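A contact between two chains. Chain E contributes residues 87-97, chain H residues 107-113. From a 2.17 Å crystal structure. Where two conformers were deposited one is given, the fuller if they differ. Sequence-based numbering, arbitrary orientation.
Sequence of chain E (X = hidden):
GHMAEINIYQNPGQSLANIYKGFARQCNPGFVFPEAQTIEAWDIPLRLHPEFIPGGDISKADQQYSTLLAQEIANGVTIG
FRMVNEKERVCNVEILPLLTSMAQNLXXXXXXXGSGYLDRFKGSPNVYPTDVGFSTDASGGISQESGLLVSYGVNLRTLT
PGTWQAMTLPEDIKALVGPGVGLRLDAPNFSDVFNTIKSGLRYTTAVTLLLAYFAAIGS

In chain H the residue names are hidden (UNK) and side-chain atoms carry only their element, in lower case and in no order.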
ATOM      1  N   LYS E  87      -4.322  15.882  -8.663  1.00 24.08           N
ATOM      2  CA  LYS E  87      -3.609  16.354  -7.455  1.00 23.74           C
ATOM      3  C   LYS E  87      -2.425  17.260  -7.772  1.00 23.48           C
ATOM      4  O   LYS E  87      -2.235  18.294  -7.124  1.00 23.52           O
ATOM      5  CB  LYS E  87      -3.142  15.204  -6.545  1.00 23.84           C
ATOM      6  CG  LYS E  87      -2.575  15.696  -5.207  1.00 23.27           C
ATOM      7  CD  LYS E  87      -2.023  14.594  -4.331  1.00 23.88           C
ATOM      8  CE  LYS E  87      -1.575  15.168  -2.994  1.00 24.97           C
ATOM      9  NZ  LYS E  87      -1.049  14.157  -2.027  1.00 25.28           N
ATOM     10  N   GLU E  88      -1.635  16.875  -8.770  1.00 23.05           N
ATOM     11  CA  GLU E  88      -0.466  17.658  -9.140  1.00 22.52           C
ATOM     12  C   GLU E  88      -0.814  19.106  -9.572  1.00 22.50           C
ATOM     13  O   GLU E  88      -0.222  20.060  -9.047  1.00 22.90           O
ATOM     14  CB  GLU E  88       0.394  16.914 -10.175  1.00 22.50           C
ATOM     15  CG  GLU E  88       1.855  17.320 -10.139  1.00 21.54           C
ATOM     16  CD  GLU E  88       2.096  18.683 -10.753  1.00 21.26           C
ATOM     17  OE1 GLU E  88       1.468  18.985 -11.783  1.00 21.56           O
ATOM     18  OE2 GLU E  88       2.901  19.463 -10.209  1.00 21.39           O
ATOM     19  N   ARG E  89      -1.772  19.242 -10.494  0.50 22.17           N
ATOM     20  CA  ARG E  89      -2.236  20.534 -11.021  0.50 21.75           C
ATOM     21  C   ARG E  89      -2.837  21.440  -9.934  0.50 21.36           C
ATOM     22  O   ARG E  89      -2.526  22.630  -9.849  0.50 21.27           O
ATOM     23  CB  ARG E  89      -3.264  20.293 -12.139  0.50 21.83           C
ATOM     24  CG  ARG E  89      -3.805  21.552 -12.828  0.50 22.43           C
ATOM     25  CD  ARG E  89      -5.219  21.337 -13.383  0.50 22.71           C
ATOM     26  NE  ARG E  89      -5.260  20.866 -14.774  0.50 23.17           N
ATOM     27  CZ  ARG E  89      -5.399  19.597 -15.155  0.50 22.82           C
ATOM     28  NH1 ARG E  89      -5.494  18.622 -14.261  0.50 21.90           N
ATOM     29  NH2 ARG E  89      -5.431  19.299 -16.449  0.50 23.52           N
ATOM     30  N   VAL E  90      -3.700  20.854  -9.111  1.00 20.99           N
ATOM     31  CA  VAL E  90      -4.391  21.547  -8.043  1.00 19.65           C
ATOM     32  C   VAL E  90      -3.407  22.059  -6.996  1.00 19.43           C
ATOM     33  O   VAL E  90      -3.474  23.209  -6.609  1.00 18.44           O
ATOM     34  CB  VAL E  90      -5.468  20.643  -7.395  1.00 19.17           C
ATOM     35  CG1 VAL E  90      -5.966  21.246  -6.107  1.00 19.23           C
ATOM     36  CG2 VAL E  90      -6.631  20.424  -8.355  1.00 18.45           C
ATOM     37  N   CYS E  91      -2.493  21.198  -6.557  1.00 19.91           N
ATOM     38  CA  CYS E  91      -1.473  21.560  -5.568  1.00 20.76           C
ATOM     39  C   CYS E  91      -0.476  22.624  -6.039  1.00 20.47           C
ATOM     40  O   CYS E  91      -0.217  23.598  -5.336  1.00 19.28           O
ATOM     41  CB  CYS E  91      -0.706  20.309  -5.129  1.00 21.49           C
ATOM     42  SG  CYS E  91      -1.698  19.231  -4.073  1.00 24.14           S
ATOM     43  N   ASN E  92       0.061  22.427  -7.237  1.00 20.35           N
ATOM     44  CA  ASN E  92       1.243  23.152  -7.660  1.00 20.87           C
ATOM     45  C   ASN E  92       1.023  24.286  -8.675  1.00 20.78           C
ATOM     46  O   ASN E  92       1.923  25.104  -8.893  1.00 20.91           O
ATOM     47  CB  ASN E  92       2.335  22.156  -8.123  1.00 20.88           C
ATOM     48  CG  ASN E  92       2.583  21.018  -7.097  1.00 21.85           C
ATOM     49  OD1 ASN E  92       2.771  19.857  -7.471  1.00 22.23           O
ATOM     50  ND2 ASN E  92       2.565  21.355  -5.807  1.00 23.94           N
ATOM     51  N   VAL E  93      -0.162  24.330  -9.280  1.00 20.81           N
ATOM     52  CA  VAL E  93      -0.576  25.448 -10.143  1.00 21.34           C
ATOM     53  C   VAL E  93      -1.629  26.330  -9.432  1.00 21.84           C
ATOM     54  O   VAL E  93      -1.731  27.540  -9.680  1.00 22.02           O
ATOM     55  CB  VAL E  93      -1.177  24.960 -11.494  1.00 21.43           C
ATOM     56  CG1 VAL E  93      -1.619  26.140 -12.372  1.00 21.27           C
ATOM     57  CG2 VAL E  93      -0.201  24.069 -12.247  1.00 20.55           C
ATOM     58  N   GLU E  94      -2.387  25.712  -8.534  1.00 22.24           N
ATOM     59  CA  GLU E  94      -3.573  26.325  -7.955  1.00 22.81           C
ATOM     60  C   GLU E  94      -3.389  26.774  -6.520  1.00 22.28           C
ATOM     61  O   GLU E  94      -3.414  27.964  -6.230  1.00 23.50           O
ATOM     62  CB  GLU E  94      -4.702  25.312  -7.955  1.00 23.26           C
ATOM     63  CG  GLU E  94      -5.991  25.838  -8.418  1.00 26.30           C
ATOM     64  CD  GLU E  94      -6.321  25.272  -9.753  1.00 29.71           C
ATOM     65  OE1 GLU E  94      -5.466  25.394 -10.675  1.00 30.44           O
ATOM     66  OE2 GLU E  94      -7.418  24.671  -9.857  1.00 27.77           O
ATOM     67  N   ILE E  95      -3.246  25.814  -5.617  1.00 21.10           N
ATOM     68  CA  ILE E  95      -3.282  26.112  -4.203  1.00 20.30           C
ATOM     69  C   ILE E  95      -1.960  26.710  -3.712  1.00 20.16           C
ATOM     70  O   ILE E  95      -1.957  27.796  -3.127  1.00 19.91           O
ATOM     71  CB  ILE E  95      -3.737  24.885  -3.366  1.00 19.98           C
ATOM     72  CG1 ILE E  95      -5.179  24.483  -3.760  1.00 19.91           C
ATOM     73  CG2 ILE E  95      -3.589  25.167  -1.865  1.00 18.40           C
ATOM     74  CD1 ILE E  95      -5.688  23.174  -3.128  1.00 20.35           C
ATOM     75  N   LEU E  96      -0.846  26.025  -3.958  1.00 19.60           N
ATOM     76  CA  LEU E  96       0.443  26.475  -3.396  1.00 19.65           C
ATOM     77  C   LEU E  96       0.928  27.863  -3.932  1.00 19.67           C
ATOM     78  O   LEU E  96       1.320  28.731  -3.134  1.00 19.67           O
ATOM     79  CB  LEU E  96       1.534  25.371  -3.459  1.00 19.17           C
ATOM     80  CG  LEU E  96       1.334  23.968  -2.834  1.00 19.48           C
ATOM     81  CD1 LEU E  96       2.663  23.218  -2.775  1.00 20.78           C
ATOM     82  CD2 LEU E  96       0.711  23.954  -1.449  1.00 18.95           C
ATOM     83  N   PRO E  97       0.880  28.089  -5.264  1.00 19.60           N
ATOM     84  CA  PRO E  97       1.245  29.411  -5.790  1.00 19.63           C
ATOM     85  C   PRO E  97       0.390  30.564  -5.256  1.00 20.06           C
ATOM     86  O   PRO E  97       0.891  31.681  -5.057  1.00 20.28           O
ATOM     87  CB  PRO E  97       1.056  29.256  -7.308  1.00 19.54           C
ATOM     88  CG  PRO E  97       1.187  27.791  -7.553  1.00 19.67           C
ATOM     89  CD  PRO E  97       0.541  27.149  -6.352  1.00 19.80           C
TER
ATOM     90  N   UNK H 107       9.985  25.749  -8.702  1.00 16.71           N
ATOM     91  CA  UNK H 107       9.157  25.559  -7.530  1.00 17.51           C
ATOM     92  C   UNK H 107       8.219  24.359  -7.657  1.00 17.03           C
ATOM     93  O   UNK H 107       8.076  23.589  -6.721  1.00 16.62           O
ATOM     94  c   UNK H 107       8.406  26.845  -7.204  1.00 17.79           C
ATOM     95  o   UNK H 107      10.477  27.552  -6.232  1.00 21.69           O
ATOM     96  o   UNK H 107       8.890  29.075  -6.480  1.00 22.45           O
ATOM     97  c   UNK H 107       9.323  27.902  -6.592  1.00 20.59           C
ATOM     98  N   UNK H 108       7.608  24.196  -8.827  1.00 17.04           N
ATOM     99  CA  UNK H 108       6.757  23.037  -9.090  1.00 16.39           C
ATOM    100  C   UNK H 108       7.546  21.731  -8.980  1.00 16.05           C
ATOM    101  O   UNK H 108       7.099  20.781  -8.341  1.00 15.81           O
ATOM    102  n   UNK H 108       1.784  20.948 -13.777  1.00 30.21           N
ATOM    103  c   UNK H 108       2.698  21.811 -13.377  1.00 27.60           C
ATOM    104  n   UNK H 108       3.077  21.831 -12.103  1.00 26.79           N
ATOM    105  c   UNK H 108       4.065  22.762 -11.571  1.00 24.03           C
ATOM    106  c   UNK H 108       6.154  23.161 -10.466  1.00 16.19           C
ATOM    107  n   UNK H 108       3.226  22.665 -14.242  1.00 27.07           N
ATOM    108  c   UNK H 108       5.163  22.099 -10.802  1.00 18.28           C
ATOM    109  N   UNK H 109       8.709  21.696  -9.628  1.00 15.83           N
ATOM    110  CA  UNK H 109       9.617  20.552  -9.582  1.00 15.40           C
ATOM    111  C   UNK H 109       9.991  20.200  -8.139  1.00 15.82           C
ATOM    112  O   UNK H 109       9.988  19.022  -7.763  1.00 15.30           O
ATOM    113  c   UNK H 109      12.061  19.949  -9.947  1.00 14.27           C
ATOM    114  c   UNK H 109      10.680  20.658 -11.901  1.00 14.63           C
ATOM    115  c   UNK H 109      10.919  20.840 -10.397  1.00 15.50           C
ATOM    116  c   UNK H 109      11.826  21.157 -12.771  1.00 14.68           C
ATOM    117  N   UNK H 110      10.334  21.213  -7.346  1.00 15.81           N
ATOM    118  CA  UNK H 110      10.702  20.979  -5.956  1.00 16.84           C
ATOM    119  C   UNK H 110       9.527  20.371  -5.184  1.00 16.67           C
ATOM    120  O   UNK H 110       9.719  19.463  -4.359  1.00 16.86           O
ATOM    121  c   UNK H 110      12.968  24.076  -5.454  1.00 18.97           C
ATOM    122  c   UNK H 110      11.209  22.257  -5.291  1.00 16.36           C
ATOM    123  c   UNK H 110      13.470  24.338  -4.072  1.00 21.44           C
ATOM    124  c   UNK H 110      12.644  22.606  -5.693  1.00 18.89           C
ATOM    125  n   UNK H 110      13.836  25.781  -3.896  1.00 22.04           N
ATOM    126  N   UNK H 111       8.320  20.847  -5.490  1.00 16.44           N
ATOM    127  CA  UNK H 111       7.100  20.370  -4.852  1.00 16.69           C
ATOM    128  C   UNK H 111       6.769  18.927  -5.234  1.00 16.80           C
ATOM    129  O   UNK H 111       6.310  18.156  -4.387  1.00 17.15           O
ATOM    130  c   UNK H 111       5.934  21.290  -5.178  1.00 16.15           C
ATOM    131  N   UNK H 112       6.983  18.567  -6.501  1.00 16.47           N
ATOM    132  CA  UNK H 112       6.662  17.210  -6.984  1.00 16.14           C
ATOM    133  C   UNK H 112       7.667  16.159  -6.573  1.00 16.34           C
ATOM    134  O   UNK H 112       7.302  15.013  -6.307  1.00 15.98           O
ATOM    135  c   UNK H 112       6.618  17.176  -8.503  1.00 16.45           C
ATOM    136  n   UNK H 112       5.586  16.779 -13.226  1.00 14.71           N
ATOM    137  n   UNK H 112       4.731  14.737 -12.572  1.00 12.30           N
ATOM    138  n   UNK H 112       5.100  16.401 -11.008  1.00 14.00           N
ATOM    139  c   UNK H 112       5.139  15.970 -12.268  1.00 15.06           C
ATOM    140  c   UNK H 112       5.537  17.724 -10.591  1.00 13.87           C
ATOM    141  c   UNK H 112       5.475  17.892  -9.116  1.00 15.72           C
ATOM    142  N   UNK H 113       8.941  16.537  -6.576  1.00 16.58           N
ATOM    143  CA  UNK H 113      10.025  15.562  -6.488  1.00 16.59           C
ATOM    144  C   UNK H 113      10.854  15.726  -5.198  1.00 16.79           C
ATOM    145  O   UNK H 113      11.726  14.886  -4.876  1.00 17.11           O
ATOM    146  c   UNK H 113       8.651  15.120 -11.454  1.00 15.96           C
ATOM    147  c   UNK H 113      10.071  15.445  -9.052  1.00 16.69           C
ATOM    148  c   UNK H 113       9.516  16.180 -11.302  1.00 16.21           C
ATOM    149  c   UNK H 113      10.220  16.343 -10.101  1.00 17.14           C
ATOM    150  c   UNK H 113      10.875  15.610  -7.770  1.00 16.35           C
ATOM    151  c   UNK H 113       9.191  14.372  -9.224  1.00 18.25           C
ATOM    152  c   UNK H 113       8.477  14.215 -10.420  1.00 17.21           C
TER

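Position 107 of chain H has four side-chain atoms, two carbons and two oxygens. The second carbon carries both oxygens, a short carboxylate. It makes no contact with the stretch of chain E. This is H:Asp107.

Position 108 has seven side-chain atoms: three carbons, a nitrogen, then a carbon carrying two more nitrogens. That planar end is a guanidinium. Its CA-to-CB bond points sideways, but the end of the chain comes nearer and reaches the carboxylate of E:Glu88. One face of the group is covered by a methyl of E:Val93. The residue is H:Arg108. Its NH1 donates a hydrogen bond to E:Glu88 OE1 at 2.8 Å, and its NE donates one to E:Glu88 OE2 at 3.0 Å. A third bond, from H:Arg108 NE to E:Glu88 OE1 at 3.3 Å, is weak. E:Val93 CG2 lies 3.8 Å from H:Arg108 CZ.

Position 109 has four carbons, forked at the first, with one arm two carbons long. Its CA-to-CB bond points away from the chain E stretch, and it makes no contact there. This is H:Ile109.

Position 110 has four carbons in a row ending in nitrogen. It is out of reach of the chain E stretch. This is H:Lys110.

Position 111 has one side-chain carbon, pointing toward chain E. It meets the end of E:Asn92 and lies 4.5 Å from E:Leu96 CD1, measured from its CB. This is H:Ala111.

Position 112 repeats the pattern of 108: three carbons, a nitrogen, and a carbon with two nitrogens. Its carbon chain passes E:Glu88 and E:Asn92. This is H:Arg112. Its CD is 3.2 Å from E:Glu88 OE2. Its NE is 3.9 Å from the same E:Glu88 OE2, a long salt bridge. That oxygen lies well out of the guanidinium plane, so charge alone links the pair.

Position 113 has one carbon and then a ring of six carbons. It is out of reach of the chain E stretch. This is H:Phe113.

The contact joins two helices from copies of one protein. Their axes approach to 10.0 Å, with 130° between their N-to-C directions. E:Glu88 is the charged center and meets two arginines one helical turn apart. H:Arg108 holds it by directed hydrogen bonds, while H:Arg112 adds charge. Beside this, E:Asn92 packs against H:Arg108, with its CB 3.9 Å from H:Arg108 CG. The small H:Ala111 adds a light apolar contact with E:Leu96. The two stretches together bury 308 Å².

Chain H (107-113) DRIKARF
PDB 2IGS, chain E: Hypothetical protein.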